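Local coordinates for RNA-dependent RNA polymerase (PDB 6DX3), which probably cleaves ubiquitin, and perhaps related modifiers, from host proteins through its viral OTU cysteine protease domain, part of a larger viral RNA polymerase, at residues Q64-A69 and R92-N97; N87-R92 and S101-N106. One frame throughout, in Å; residues are numbered along the deposited sequence.

Contact 1: Q64-A69 and R92-N97; sequences QVREAA and RIMKPN
Met94 and Arg66 make the larger part of this contact, a thioether laid against the aliphatic stem of an arginine. The two side chains cross at about a right angle. Met94 SD sits 3.7 Å from Arg66 CD, and beyond it the methyl group Met94 CE reaches back to the root of the same chain, 3.7 Å from Arg66 CB. Arg66 runs nearly straight as far as CD, its CG anti to the backbone N (chi1 171°), and then bends at chi3 (60°). That bend brings the guanidinium round to the sulfur, with Arg66 NH1 3.8 Å from Met94 SD. The sulfur approaches the guanidinium obliquely, so both the stem and the charged end of this exposed residue lie against it.

The purely apolar component lies deeper. Val65 and Ile93, both buried, meet through a single pair of methyls, Val65 CG1 and Ile93 CD1, 4.1 Å apart. This is a light touch between branched side chains, and no hydrogen bond joins the two segments.

One residue on each side thus faces the interior and the next lies nearer the surface. In the OTU fold the contact joins the middle of helix 57-72 to the C-terminal end of helix 86-93 and the loop that follows it. Lys62, also on helix 57-72, donates to the carbonyl of Lys95 and adds a polar tie to that loop. Arg66 also touches Leu90 of helix 86-93, while Val65 packs on Glu104 of helix 102-112.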
ATOM      1  N   GLN A  64      10.734  -8.378  -2.207  1.00 24.10           N
ATOM      2  CA  GLN A  64       9.575  -9.257  -2.259  1.00 23.08           C
ATOM      3  C   GLN A  64       8.627  -8.874  -3.390  1.00 23.81           C
ATOM      4  O   GLN A  64       7.990  -9.752  -3.980  1.00 23.04           O
ATOM      5  CB  GLN A  64       8.838  -9.227  -0.921  1.00 25.81           C
ATOM      6  CG  GLN A  64       9.565  -9.943   0.207  1.00 29.20           C
ATOM      7  CD  GLN A  64       9.474 -11.449   0.085  1.00 32.04           C
ATOM      8  OE1 GLN A  64       8.392 -12.003  -0.098  1.00 33.00           O
ATOM      9  NE2 GLN A  64      10.614 -12.119   0.175  1.00 34.55           N
ATOM     10  N   VAL A  65       8.522  -7.578  -3.700  1.00 23.78           N
ATOM     11  CA  VAL A  65       7.647  -7.139  -4.784  1.00 24.24           C
ATOM     12  C   VAL A  65       8.148  -7.669  -6.122  1.00 25.07           C
ATOM     13  O   VAL A  65       7.354  -8.106  -6.966  1.00 26.07           O
ATOM     14  CB  VAL A  65       7.535  -5.600  -4.787  1.00 22.77           C
ATOM     15  CG1 VAL A  65       6.883  -5.106  -6.072  1.00 23.25           C
ATOM     16  CG2 VAL A  65       6.752  -5.120  -3.573  1.00 21.44           C
ATOM     17  N   ARG A  66       9.468  -7.657  -6.334  1.00 26.02           N
ATOM     18  CA  ARG A  66      10.022  -8.130  -7.601  1.00 26.74           C
ATOM     19  C   ARG A  66       9.714  -9.606  -7.830  1.00 27.93           C
ATOM     20  O   ARG A  66       9.352 -10.004  -8.945  1.00 29.82           O
ATOM     21  CB  ARG A  66      11.532  -7.890  -7.643  1.00 29.29           C
ATOM     22  CG  ARG A  66      12.220  -8.558  -8.829  1.00 32.96           C
ATOM     23  CD  ARG A  66      13.695  -8.203  -8.901  1.00 36.46           C
ATOM     24  NE  ARG A  66      14.409  -8.628  -7.704  1.00 36.13           N
ATOM     25  CZ  ARG A  66      15.609  -8.183  -7.348  1.00 36.95           C
ATOM     26  NH1 ARG A  66      16.240  -7.291  -8.100  1.00 38.54           N
ATOM     27  NH2 ARG A  66      16.176  -8.627  -6.237  1.00 35.51           N
ATOM     28  N   GLU A  67       9.866 -10.439  -6.797  1.00 26.87           N
ATOM     29  CA  GLU A  67       9.516 -11.847  -6.945  1.00 27.25           C
ATOM     30  C   GLU A  67       8.006 -12.039  -7.017  1.00 27.34           C
ATOM     31  O   GLU A  67       7.531 -12.931  -7.730  1.00 28.49           O
ATOM     32  CB  GLU A  67      10.112 -12.668  -5.800  1.00 29.62           C
ATOM     33  CG  GLU A  67      11.619 -12.866  -5.910  1.00 33.40           C
ATOM     34  CD  GLU A  67      12.230 -13.485  -4.669  1.00 35.84           C
ATOM     35  OE1 GLU A  67      11.803 -14.592  -4.276  1.00 36.41           O
ATOM     36  OE2 GLU A  67      13.141 -12.859  -4.083  1.00 36.89           O
ATOM     37  N   ALA A  68       7.240 -11.215  -6.296  1.00 26.38           N
ATOM     38  CA  ALA A  68       5.786 -11.281  -6.401  1.00 25.87           C
ATOM     39  C   ALA A  68       5.322 -10.940  -7.811  1.00 24.73           C
ATOM     40  O   ALA A  68       4.382 -11.553  -8.329  1.00 25.26           O
ATOM     41  CB  ALA A  68       5.138 -10.343  -5.386  1.00 24.71           C
ATOM     42  N   ALA A  69       5.970  -9.957  -8.446  1.00 24.32           N
ATOM     43  CA  ALA A  69       5.637  -9.616  -9.825  1.00 23.75           C
ATOM     44  C   ALA A  69       5.909 -10.783 -10.765  1.00 23.11           C
ATOM     45  O   ALA A  69       5.086 -11.096 -11.634  1.00 23.01           O
ATOM     46  CB  ALA A  69       6.428  -8.383 -10.265  1.00 24.35           C
ATOM     47  N   ARG A  92      11.986  -0.758 -14.414  1.00 33.77           N
ATOM     48  CA  ARG A  92      11.624   0.552 -13.890  1.00 34.86           C
ATOM     49  C   ARG A  92      11.529   0.560 -12.368  1.00 32.10           C
ATOM     50  O   ARG A  92      12.171   1.385 -11.713  1.00 31.05           O
ATOM     51  CB  ARG A  92      10.297   1.019 -14.493  1.00 35.33           C
ATOM     52  CG  ARG A  92       9.736   2.258 -13.817  1.00 37.29           C
ATOM     53  CD  ARG A  92       8.470   2.756 -14.500  1.00 38.29           C
ATOM     54  NE  ARG A  92       7.390   1.775 -14.441  1.00 35.44           N
ATOM     55  CZ  ARG A  92       6.578   1.625 -13.400  1.00 33.20           C
ATOM     56  NH1 ARG A  92       6.727   2.389 -12.326  1.00 32.92           N
ATOM     57  NH2 ARG A  92       5.616   0.712 -13.433  1.00 31.74           N
ATOM     58  N   ILE A  93      10.733  -0.345 -11.793  1.00 31.49           N
ATOM     59  CA  ILE A  93      10.474  -0.286 -10.359  1.00 31.50           C
ATOM     60  C   ILE A  93      11.693  -0.683  -9.538  1.00 32.79           C
ATOM     61  O   ILE A  93      11.775  -0.329  -8.357  1.00 33.47           O
ATOM     62  CB  ILE A  93       9.264  -1.161  -9.985  1.00 30.04           C
ATOM     63  CG1 ILE A  93       9.572  -2.641 -10.220  1.00 31.61           C
ATOM     64  CG2 ILE A  93       8.037  -0.726 -10.771  1.00 30.37           C
ATOM     65  CD1 ILE A  93       8.786  -3.575  -9.319  1.00 30.02           C
ATOM     66  N   MET A  94      12.643  -1.405 -10.128  1.00 32.94           N
ATOM     67  CA  MET A  94      13.858  -1.775  -9.417  1.00 34.58           C
ATOM     68  C   MET A  94      14.905  -0.672  -9.415  1.00 36.60           C
ATOM     69  O   MET A  94      15.979  -0.862  -8.838  1.00 37.74           O
ATOM     70  CB  MET A  94      14.443  -3.054 -10.018  1.00 37.48           C
ATOM     71  CG  MET A  94      13.632  -4.299  -9.698  1.00 36.77           C
ATOM     72  SD  MET A  94      13.590  -4.626  -7.927  1.00 36.24           S
ATOM     73  CE  MET A  94      11.918  -4.164  -7.505  1.00 29.18           C
ATOM     74  N   LYS A  95      14.622   0.466 -10.041  1.00 36.43           N
ATOM     75  CA  LYS A  95      15.536   1.592  -9.969  1.00 37.78           C
ATOM     76  C   LYS A  95      15.578   2.134  -8.544  1.00 35.72           C
ATOM     77  O   LYS A  95      14.547   2.176  -7.865  1.00 32.36           O
ATOM     78  CB  LYS A  95      15.105   2.696 -10.933  1.00 39.93           C
ATOM     79  CG  LYS A  95      15.360   2.391 -12.396  1.00 42.62           C
ATOM     80  CD  LYS A  95      14.919   3.553 -13.271  1.00 46.01           C
ATOM     81  CE  LYS A  95      15.731   3.628 -14.553  1.00 50.60           C
ATOM     82  NZ  LYS A  95      15.493   2.447 -15.425  1.00 51.07           N
ATOM     83  N   PRO A  96      16.749   2.548  -8.060  1.00 38.04           N
ATOM     84  CA  PRO A  96      16.821   3.129  -6.714  1.00 37.88           C
ATOM     85  C   PRO A  96      16.006   4.408  -6.624  1.00 38.09           C
ATOM     86  O   PRO A  96      15.996   5.226  -7.547  1.00 39.32           O
ATOM     87  CB  PRO A  96      18.319   3.398  -6.521  1.00 41.03           C
ATOM     88  CG  PRO A  96      19.005   2.521  -7.526  1.00 42.41           C
ATOM     89  CD  PRO A  96      18.074   2.446  -8.694  1.00 41.22           C
ATOM     90  N   ASN A  97      15.306   4.562  -5.499  1.00 37.80           N
ATOM     91  CA  ASN A  97      14.490   5.737  -5.187  1.00 40.17           C
ATOM     92  C   ASN A  97      13.361   5.956  -6.190  1.00 37.27           C
ATOM     93  O   ASN A  97      12.878   7.083  -6.345  1.00 32.91           O
ATOM     94  CB  ASN A  97      15.349   7.001  -5.083  1.00 46.28           C
ATOM     95  CG  ASN A  97      15.852   7.246  -3.679  1.00 50.04           C
ATOM     96  OD1 ASN A  97      15.081   7.602  -2.785  1.00 50.78           O
ATOM     97  ND2 ASN A  97      17.150   7.057  -3.474  1.00 51.34           N
TER

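Contact 2: N87-R92 and S101-N106; sequences NGYLAR and SSLEVN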
ATOM      1  N   ASN A  87       9.390  -7.653 -18.068  1.00 36.83           N
ATOM      2  CA  ASN A  87      10.800  -7.270 -18.106  1.00 40.92           C
ATOM      3  C   ASN A  87      10.971  -5.758 -18.024  1.00 40.09           C
ATOM      4  O   ASN A  87      11.878  -5.267 -17.342  1.00 40.25           O
ATOM      5  CB  ASN A  87      11.459  -7.804 -19.378  1.00 46.70           C
ATOM      6  CG  ASN A  87      11.539  -9.310 -19.402  1.00 50.34           C
ATOM      7  OD1 ASN A  87      11.156  -9.947 -20.385  1.00 53.26           O
ATOM      8  ND2 ASN A  87      12.041  -9.896 -18.320  1.00 50.48           N
ATOM      9  N   GLY A  88      10.120  -5.004 -18.724  1.00 39.61           N
ATOM     10  CA  GLY A  88      10.199  -3.557 -18.659  1.00 38.75           C
ATOM     11  C   GLY A  88       9.668  -2.994 -17.357  1.00 35.88           C
ATOM     12  O   GLY A  88      10.156  -1.967 -16.875  1.00 35.07           O
ATOM     13  N   TYR A  89       8.669  -3.654 -16.770  1.00 33.60           N
ATOM     14  CA  TYR A  89       8.138  -3.213 -15.485  1.00 30.63           C
ATOM     15  C   TYR A  89       9.189  -3.335 -14.390  1.00 28.90           C
ATOM     16  O   TYR A  89       9.402  -2.398 -13.612  1.00 29.62           O
ATOM     17  CB  TYR A  89       6.889  -4.023 -15.138  1.00 27.60           C
ATOM     18  CG  TYR A  89       6.435  -3.920 -13.699  1.00 26.37           C
ATOM     19  CD1 TYR A  89       5.680  -2.838 -13.263  1.00 25.56           C
ATOM     20  CD2 TYR A  89       6.743  -4.918 -12.780  1.00 25.49           C
ATOM     21  CE1 TYR A  89       5.255  -2.747 -11.952  1.00 24.58           C
ATOM     22  CE2 TYR A  89       6.323  -4.837 -11.465  1.00 24.20           C
ATOM     23  CZ  TYR A  89       5.579  -3.751 -11.057  1.00 24.66           C
ATOM     24  OH  TYR A  89       5.157  -3.666  -9.748  1.00 23.69           O
ATOM     25  N   LEU A  90       9.869  -4.484 -14.327  1.00 27.90           N
ATOM     26  CA  LEU A  90      10.895  -4.684 -13.308  1.00 27.83           C
ATOM     27  C   LEU A  90      12.066  -3.732 -13.507  1.00 29.98           C
ATOM     28  O   LEU A  90      12.651  -3.244 -12.533  1.00 27.11           O
ATOM     29  CB  LEU A  90      11.378  -6.137 -13.324  1.00 27.60           C
ATOM     30  CG  LEU A  90      10.362  -7.216 -12.932  1.00 26.33           C
ATOM     31  CD1 LEU A  90      10.957  -8.608 -13.113  1.00 27.71           C
ATOM     32  CD2 LEU A  90       9.874  -7.019 -11.501  1.00 23.68           C
ATOM     33  N   ALA A  91      12.426  -3.452 -14.763  1.00 33.01           N
ATOM     34  CA  ALA A  91      13.540  -2.547 -15.022  1.00 35.46           C
ATOM     35  C   ALA A  91      13.260  -1.143 -14.498  1.00 35.87           C
ATOM     36  O   ALA A  91      14.196  -0.407 -14.162  1.00 37.56           O
ATOM     37  CB  ALA A  91      13.851  -2.505 -16.519  1.00 36.31           C
ATOM     38  N   ARG A  92      11.986  -0.758 -14.414  1.00 33.77           N
ATOM     39  CA  ARG A  92      11.624   0.552 -13.890  1.00 34.86           C
ATOM     40  C   ARG A  92      11.529   0.560 -12.368  1.00 32.10           C
ATOM     41  O   ARG A  92      12.171   1.385 -11.713  1.00 31.05           O
ATOM     42  CB  ARG A  92      10.297   1.019 -14.493  1.00 35.33           C
ATOM     43  CG  ARG A  92       9.736   2.258 -13.817  1.00 37.29           C
ATOM     44  CD  ARG A  92       8.470   2.756 -14.500  1.00 38.29           C
ATOM     45  NE  ARG A  92       7.390   1.775 -14.441  1.00 35.44           N
ATOM     46  CZ  ARG A  92       6.578   1.625 -13.400  1.00 33.20           C
ATOM     47  NH1 ARG A  92       6.727   2.389 -12.326  1.00 32.92           N
ATOM     48  NH2 ARG A  92       5.616   0.712 -13.433  1.00 31.74           N
ATOM     49  N   SER A 101       3.825   2.313  -6.418  1.00 24.05           N
ATOM     50  CA  SER A 101       2.442   2.647  -6.746  1.00 27.34           C
ATOM     51  C   SER A 101       1.534   1.522  -6.258  1.00 25.74           C
ATOM     52  O   SER A 101       1.981   0.567  -5.616  1.00 24.54           O
ATOM     53  CB  SER A 101       2.286   2.901  -8.252  1.00 29.08           C
ATOM     54  OG  SER A 101       2.406   1.691  -8.986  1.00 30.02           O
ATOM     55  N   SER A 102       0.242   1.628  -6.584  1.00 25.65           N
ATOM     56  CA  SER A 102      -0.735   0.656  -6.098  1.00 24.50           C
ATOM     57  C   SER A 102      -0.496  -0.736  -6.673  1.00 20.74           C
ATOM     58  O   SER A 102      -0.845  -1.734  -6.034  1.00 20.87           O
ATOM     59  CB  SER A 102      -2.154   1.131  -6.424  1.00 26.13           C
ATOM     60  OG  SER A 102      -2.397   1.099  -7.822  1.00 25.61           O
ATOM     61  N   LEU A 103       0.091  -0.830  -7.868  1.00 19.00           N
ATOM     62  CA  LEU A 103       0.365  -2.144  -8.443  1.00 18.33           C
ATOM     63  C   LEU A 103       1.406  -2.901  -7.629  1.00 19.57           C
ATOM     64  O   LEU A 103       1.334  -4.130  -7.527  1.00 16.29           O
ATOM     65  CB  LEU A 103       0.822  -2.004  -9.895  1.00 20.16           C
ATOM     66  CG  LEU A 103       1.243  -3.303 -10.590  1.00 21.89           C
ATOM     67  CD1 LEU A 103       0.122  -4.331 -10.543  1.00 21.90           C
ATOM     68  CD2 LEU A 103       1.659  -3.029 -12.028  1.00 23.97           C
ATOM     69  N   GLU A 104       2.375  -2.192  -7.047  1.00 20.89           N
ATOM     70  CA  GLU A 104       3.343  -2.848  -6.175  1.00 21.05           C
ATOM     71  C   GLU A 104       2.700  -3.288  -4.867  1.00 21.73           C
ATOM     72  O   GLU A 104       3.081  -4.323  -4.306  1.00 21.61           O
ATOM     73  CB  GLU A 104       4.525  -1.915  -5.904  1.00 21.53           C
ATOM     74  CG  GLU A 104       5.423  -1.662  -7.115  1.00 24.16           C
ATOM     75  CD  GLU A 104       4.752  -0.814  -8.182  1.00 27.05           C
ATOM     76  OE1 GLU A 104       4.247  -1.388  -9.169  1.00 28.41           O
ATOM     77  OE2 GLU A 104       4.721   0.423  -8.030  1.00 28.28           O
ATOM     78  N   VAL A 105       1.732  -2.518  -4.364  1.00 22.10           N
ATOM     79  CA  VAL A 105       0.936  -2.987  -3.233  1.00 22.42           C
ATOM     80  C   VAL A 105       0.162  -4.236  -3.625  1.00 21.33           C
ATOM     81  O   VAL A 105       0.071  -5.199  -2.853  1.00 22.12           O
ATOM     82  CB  VAL A 105      -0.011  -1.877  -2.741  1.00 23.21           C
ATOM     83  CG1 VAL A 105      -0.900  -2.413  -1.633  1.00 23.24           C
ATOM     84  CG2 VAL A 105       0.765  -0.662  -2.279  1.00 23.68           C
ATOM     85  N   ASN A 106      -0.414  -4.231  -4.829  1.00 20.24           N
ATOM     86  CA  ASN A 106      -1.130  -5.394  -5.342  1.00 20.59           C
ATOM     87  C   ASN A 106      -0.270  -6.649  -5.254  1.00 19.39           C
ATOM     88  O   ASN A 106      -0.690  -7.668  -4.695  1.00 16.98           O
ATOM     89  CB  ASN A 106      -1.562  -5.125  -6.789  1.00 21.42           C
ATOM     90  CG  ASN A 106      -2.610  -6.104  -7.289  1.00 23.82           C
ATOM     91  OD1 ASN A 106      -2.608  -7.282  -6.926  1.00 24.67           O
ATOM     92  ND2 ASN A 106      -3.508  -5.619  -8.143  1.00 21.30           N
TER
HETATM   93  O   HOH W   1       5.917   2.510  -9.551  1.00 31.81           O
HETATM   94  O   HOH W   2       3.796   0.531 -11.001  1.00 33.84           O
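Tyr89 extends from helix 86-93 to the first turn of helix 102-112, where its hydroxyl donates a hydrogen bond to Glu104, a buried helix-to-helix bridge within the OTU-like cysteine protease fold. The bond from Tyr89 OH to Glu104 OE1 is short, 2.5 Å. It reaches the anti side of the carboxylate, 21° out of its plane, while the oxygen itself lies at the edge of the tyrosine ring. Ring and carboxylate planes are turned 49° apart.

Tyr89 CG is anti to the backbone N (chi1 165°), which carries the ring away from its own helix toward the other. Glu104 instead folds at chi2, and its carboxylate turns back toward Ser101, the N-cap residue. There Glu104 OE2 accepts a weak bond from Ser101 N, 2.6 Å long. Leu103 adds an apolar contact: its CD2 approaches the ring obliquely, 3.6 Å from Tyr89 CE1. The ring of Trp73 meets that of Tyr89 too, the two planes inclined to each other.

Arg92 joins in through water. Its NE is taken by a salt bridge to Glu84, and its two terminal nitrogens each donate a hydrogen bond to a water in the guanidinium plane. The carboxylate is therefore approached by a phenol, a backbone N-H and two waters, a setting that would be expected to favour its charged form. Water 1 connects Arg92 NH1 to Glu104 OE2. Water 2 accepts from Arg92 NH2 at 3.0 Å and donates both to Ser101 OG and, over 2.7 Å, to Glu104 OE1.

Contacts 1 and 2 lie side by side, their centres about 6 Å apart, in a helical part of the OTU fold. Helix 86-93 serves both: it meets helix 57-72 in contact 1 and helix 102-112 in contact 2, and Arg92 belongs to a segment of each. Along the chain the segments alternate, 64-69, 87-92, 92-97 and 101-106; the two contacts join three helices that follow one another in the chain. The contacts also touch directly, Ala69 CB packing 3.7 Å from Tyr89 CE2 and Val65 CG2 3.8 Å from Glu104 O. Helix 57-72 therefore adjoins both partners of the tyrosine–glutamate bridge, and the three helices form one continuous packed unit.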